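Local coordinates for terminase, large subunit (Bacillus phage spp1, PDB 2WBN), which drives viral DNA into empty capsids as an ATP-powered motor and, through the nuclease domain described here, cuts the genome to start and end packaging, at residues 95-98 with 99-103; 160-163 with 164-167. All blocks are in the same frame, centred on the assembly; numbering follows the deposited sequence.

Interaction 1: residues 95-98 with 99-103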
loop_
_atom_site.group_PDB
_atom_site.type_symbol
_atom_site.label_atom_id
_atom_site.label_comp_id
_atom_site.label_asym_id
_atom_site.label_seq_id
_atom_site.Cartn_x
_atom_site.Cartn_y
_atom_site.Cartn_z
ATOM N N ALA A 95 14.903 5.495 1.322
ATOM C CA ALA A 95 15.903 4.439 1.125
ATOM C C ALA A 95 16.555 4.047 2.453
ATOM O O ALA A 95 16.707 2.866 2.737
ATOM C CB ALA A 95 16.975 4.880 0.097
ATOM N N ASP A 96 16.909 5.024 3.282
ATOM C CA ASP A 96 17.472 4.721 4.605
ATOM C C ASP A 96 16.541 3.820 5.437
ATOM O O ASP A 96 16.995 2.857 6.060
ATOM C CB ASP A 96 17.841 6.007 5.362
ATOM C CG ASP A 96 19.038 6.729 4.740
ATOM O OD1 ASP A 96 19.590 6.222 3.731
ATOM O OD2 ASP A 96 19.438 7.809 5.246
ATOM N N PHE A 97 15.246 4.115 5.417
ATOM C CA PHE A 97 14.250 3.323 6.138
ATOM C C PHE A 97 14.182 1.901 5.600
ATOM O O PHE A 97 14.162 0.928 6.370
ATOM C CB PHE A 97 12.859 3.984 6.059
ATOM C CG PHE A 97 11.773 3.159 6.665
ATOM C CD1 PHE A 97 11.580 3.150 8.046
ATOM C CD2 PHE A 97 10.950 2.377 5.873
ATOM C CE1 PHE A 97 10.574 2.383 8.619
ATOM C CE2 PHE A 97 9.945 1.597 6.443
ATOM C CZ PHE A 97 9.758 1.609 7.819
ATOM N N VAL A 98 14.177 1.782 4.275
ATOM C CA VAL A 98 14.114 0.485 3.609
ATOM C C VAL A 98 15.370 -0.329 3.913
ATOM O O VAL A 98 15.285 -1.492 4.331
ATOM C CB VAL A 98 13.867 0.665 2.077
ATOM C CG1 VAL A 98 14.194 -0.608 1.307
ATOM C CG2 VAL A 98 12.418 1.073 1.845
ATOM N N ARG A 99 16.541 0.290 3.744
ATOM C CA ARG A 99 17.804 -0.365 4.101
ATOM C C ARG A 99 17.877 -0.727 5.590
ATOM O O ARG A 99 18.168 -1.875 5.932
ATOM C CB ARG A 99 19.013 0.493 3.692
ATOM C CG ARG A 99 19.405 0.367 2.219
ATOM C CD ARG A 99 20.815 0.911 1.971
ATOM N NE ARG A 99 20.881 2.318 2.348
ATOM C CZ ARG A 99 20.463 3.325 1.588
ATOM N NH1 ARG A 99 20.545 4.568 2.044
ATOM N NH2 ARG A 99 19.954 3.108 0.375
ATOM N N LYS A 100 17.588 0.236 6.467
ATOM C CA LYS A 100 17.643 0.025 7.926
ATOM C C LYS A 100 16.866 -1.227 8.353
ATOM O O LYS A 100 17.344 -2.008 9.174
ATOM C CB LYS A 100 17.109 1.248 8.677
ATOM C CG LYS A 100 17.604 1.413 10.107
ATOM C CD LYS A 100 16.570 2.167 10.978
ATOM C CE LYS A 100 17.202 2.813 12.220
ATOM N NZ LYS A 100 16.248 2.880 13.385
ATOM N N ASN A 101 15.688 -1.427 7.773
ATOM C CA ASN A 101 14.843 -2.567 8.113
ATOM C C ASN A 101 15.100 -3.829 7.290
ATOM O O ASN A 101 14.378 -4.801 7.422
ATOM C CB ASN A 101 13.376 -2.150 7.974
ATOM C CG ASN A 101 12.944 -1.212 9.073
ATOM O OD1 ASN A 101 12.703 -1.643 10.195
ATOM N ND2 ASN A 101 12.859 0.070 8.766
ATOM N N LYS A 102 16.111 -3.799 6.431
ATOM C CA LYS A 102 16.417 -4.914 5.527
ATOM C C LYS A 102 15.201 -5.304 4.670
ATOM O O LYS A 102 14.935 -6.489 4.436
ATOM C CB LYS A 102 16.961 -6.112 6.316
ATOM C CG LYS A 102 18.044 -5.742 7.316
ATOM C CD LYS A 102 18.602 -6.969 8.020
ATOM C CE LYS A 102 19.668 -6.577 9.031
ATOM N NZ LYS A 102 20.188 -7.753 9.803
ATOM N N TYR A 103 14.475 -4.290 4.201
ATOM C CA TYR A 103 13.372 -4.486 3.273
ATOM C C TYR A 103 13.851 -4.383 1.822
ATOM O O TYR A 103 13.043 -4.428 0.897
ATOM C CB TYR A 103 12.283 -3.431 3.515
ATOM C CG TYR A 103 11.586 -3.479 4.862
ATOM C CD1 TYR A 103 11.594 -4.629 5.656
ATOM C CD2 TYR A 103 10.882 -2.361 5.331
ATOM C CE1 TYR A 103 10.934 -4.664 6.878
ATOM C CE2 TYR A 103 10.234 -2.393 6.539
ATOM C CZ TYR A 103 10.259 -3.539 7.309
ATOM O OH TYR A 103 9.606 -3.542 8.517
#
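F97 and N101 meet one turn apart, where helix 91-100 runs out. The amide nitrogen ND2 of N101 lies 3.2 Å above one face of the F97 ring, nearer its rim than its centre, with ring and amide planes 58° apart. F97 holds CG anti to its backbone N (chi1 175°), which lays the ring along the helix beside the N101 amide. The same ND2 donates to F97 O over 2.9 Å, close to the plane of its own amide. The backbone N of N101 also donates to F97 O, from the opposite face of the carbonyl plane, and so two donors grip one oxygen. Asparagine suits this place because its short side chain can fold back to a carbonyl of the last turn.

The helix ends in a Schellman motif: K102 takes up positive phi, its N bonds to R99 O, and Y103 N reaches back to V98 O at 2.9 Å. K102 itself points away and is exposed, as befits a long charged chain at a turn.

Beyond the turn, Y103 doubles back. Its CE2 comes within 4.0 Å of F97 CE2, N101 CB sits over the centre of the Y103 ring, and Y103 CB lies 4.1 Å from V98 CG1. Apolar F97 and V98 suit the side facing F66 of strand 64-72, while Y103 offers F66 an aromatic ring and hydrogen-bonds D82 through its OH.

On another side of the helix, D96 OD1 and R99 NH1 form a salt bridge at a short 2.5 Å, with carboxylate and guanidinium planes 73° apart. The arginine chain bends at chi3, bringing its guanidinium back over A95, whose small CB lies 3.5 Å from R99 NH2.

Interaction 2: residues 160-163 with 164-167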
loop_
_atom_site.group_PDB
_atom_site.type_symbol
_atom_site.label_atom_id
_atom_site.label_comp_id
_atom_site.label_asym_id
_atom_site.label_seq_id
_atom_site.Cartn_x
_atom_site.Cartn_y
_atom_site.Cartn_z
ATOM N N THR A 160 1.064 -0.240 11.906
ATOM C CA THR A 160 0.798 0.564 10.695
ATOM C C THR A 160 -0.386 1.489 10.906
ATOM O O THR A 160 -1.481 1.222 10.395
ATOM C CB THR A 160 0.572 -0.311 9.443
ATOM O OG1 THR A 160 -0.540 -1.199 9.632
ATOM C CG2 THR A 160 1.841 -1.137 9.109
ATOM N N PRO A 161 -0.187 2.561 11.690
ATOM C CA PRO A 161 -1.333 3.427 12.071
ATOM C C PRO A 161 -1.963 4.179 10.909
ATOM O O PRO A 161 -3.172 4.426 10.928
ATOM C CB PRO A 161 -0.735 4.405 13.079
ATOM C CG PRO A 161 0.732 4.369 12.850
ATOM C CD PRO A 161 1.046 2.974 12.375
ATOM N N ASN A 162 -1.153 4.537 9.909
ATOM C CA ASN A 162 -1.674 5.239 8.749
ATOM C C ASN A 162 -2.547 4.349 7.863
ATOM O O ASN A 162 -3.656 4.741 7.478
ATOM C CB ASN A 162 -0.525 5.849 7.908
ATOM C CG ASN A 162 0.157 7.003 8.607
ATOM O OD1 ASN A 162 -0.438 8.067 8.753
ATOM N ND2 ASN A 162 1.404 6.806 9.049
ATOM N N ILE A 163 -2.057 3.164 7.546
ATOM C CA ILE A 163 -2.852 2.149 6.841
ATOM C C ILE A 163 -4.178 1.891 7.582
ATOM O O ILE A 163 -5.254 1.916 6.976
ATOM C CB ILE A 163 -2.076 0.810 6.679
ATOM C CG1 ILE A 163 -0.913 0.957 5.701
ATOM C CG2 ILE A 163 -3.002 -0.315 6.153
ATOM C CD1 ILE A 163 0.059 -0.223 5.696
ATOM N N ALA A 164 -4.097 1.685 8.895
ATOM C CA ALA A 164 -5.295 1.483 9.720
ATOM C C ALA A 164 -6.309 2.630 9.578
ATOM O O ALA A 164 -7.469 2.387 9.312
ATOM C CB ALA A 164 -4.922 1.273 11.218
ATOM N N ARG A 165 -5.852 3.876 9.710
ATOM C CA ARG A 165 -6.715 5.034 9.626
ATOM C C ARG A 165 -7.330 5.180 8.231
ATOM O O ARG A 165 -8.533 5.366 8.094
ATOM C CB ARG A 165 -5.952 6.314 9.983
ATOM C CG ARG A 165 -6.862 7.561 10.021
ATOM C CD ARG A 165 -6.115 8.855 10.337
ATOM N NE ARG A 165 -4.849 8.920 9.625
ATOM C CZ ARG A 165 -4.702 9.260 8.357
ATOM N NH1 ARG A 165 -3.485 9.242 7.834
ATOM N NH2 ARG A 165 -5.755 9.604 7.598
ATOM N N GLU A 166 -6.516 5.041 7.199
ATOM C CA GLU A 166 -7.015 5.303 5.859
ATOM C C GLU A 166 -8.021 4.244 5.446
ATOM O O GLU A 166 -9.080 4.579 4.905
ATOM C CB GLU A 166 -5.873 5.416 4.869
ATOM C CG GLU A 166 -5.038 6.651 5.078
ATOM C CD GLU A 166 -4.130 6.923 3.902
ATOM O OE1 GLU A 166 -3.831 5.961 3.153
ATOM O OE2 GLU A 166 -3.753 8.096 3.716
ATOM N N PHE A 167 -7.709 2.975 5.711
ATOM C CA PHE A 167 -8.609 1.899 5.316
ATOM C C PHE A 167 -9.911 1.925 6.107
ATOM O O PHE A 167 -10.984 1.705 5.530
ATOM C CB PHE A 167 -7.917 0.532 5.420
ATOM C CG PHE A 167 -7.061 0.167 4.215
ATOM C CD1 PHE A 167 -5.772 0.641 4.082
ATOM C CD2 PHE A 167 -7.548 -0.702 3.246
ATOM C CE1 PHE A 167 -4.981 0.274 3.004
ATOM C CE2 PHE A 167 -6.780 -1.057 2.141
ATOM C CZ PHE A 167 -5.481 -0.586 2.034
HETATM O O HOH W 1 -2.868 7.799 11.248
#
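I163 and F167, a turn apart on helix 161-169, lie side by side and point the same way. The apolar contact is made by the CG2 branch of I163, 3.6 Å from F167 CD1; I163 O lies at the edge of that ring, near its plane.

N162 and R165 run alongside each other on a more exposed side, which suits their polar groups. R165 NH1 gives a weak hydrogen bond to N162 OD1 (3.4 Å), in the guanidinium plane but with the amide turned 83° against it. A bend at chi3 (42°) brings the guanidinium edge alongside N162 OD1. A water accepts from R165 NE at 2.8 Å and donates weakly to N162 OD1 and P161 O.

The backbone bonds from A164, R165, E166 and F167 back to T160, P161, N162 and I163 form the first helical turns. P161 fits here, since a first-turn residue needs no N-H for the ladder; E83 accepts from the N-H groups of N162 and I163.

E166 OE1 is hydrogen-bonded to T191 OG1, beside H190, a manganese ligand, linking this helix to helix 190-198. F167 also packs there, and I163, A164 and F167, apolar on the buried side, rest on I155 of strand 152-155.

How the interactions relate
Along the chain the two contacts come in series, neither nesting nor crossing. Interaction 1 is met first, closing the turn at the end of helix 91-100, after strand 77-86 and before strand 108-110. Interaction 2 follows at the start of helix 161-169, just after strand 152-155. Both are local and close no long loop; their centres are 20 Å apart, their nearest atoms about 8 Å, and they do not touch. The central mixed sheet of the RNase H-like nuclease domain joins them: side chains of both rest on strands 64-72 and 77-86. Interaction 1 lies away from the manganese site, whereas interaction 2 adjoins helix 190-198, which carries H190 and D193.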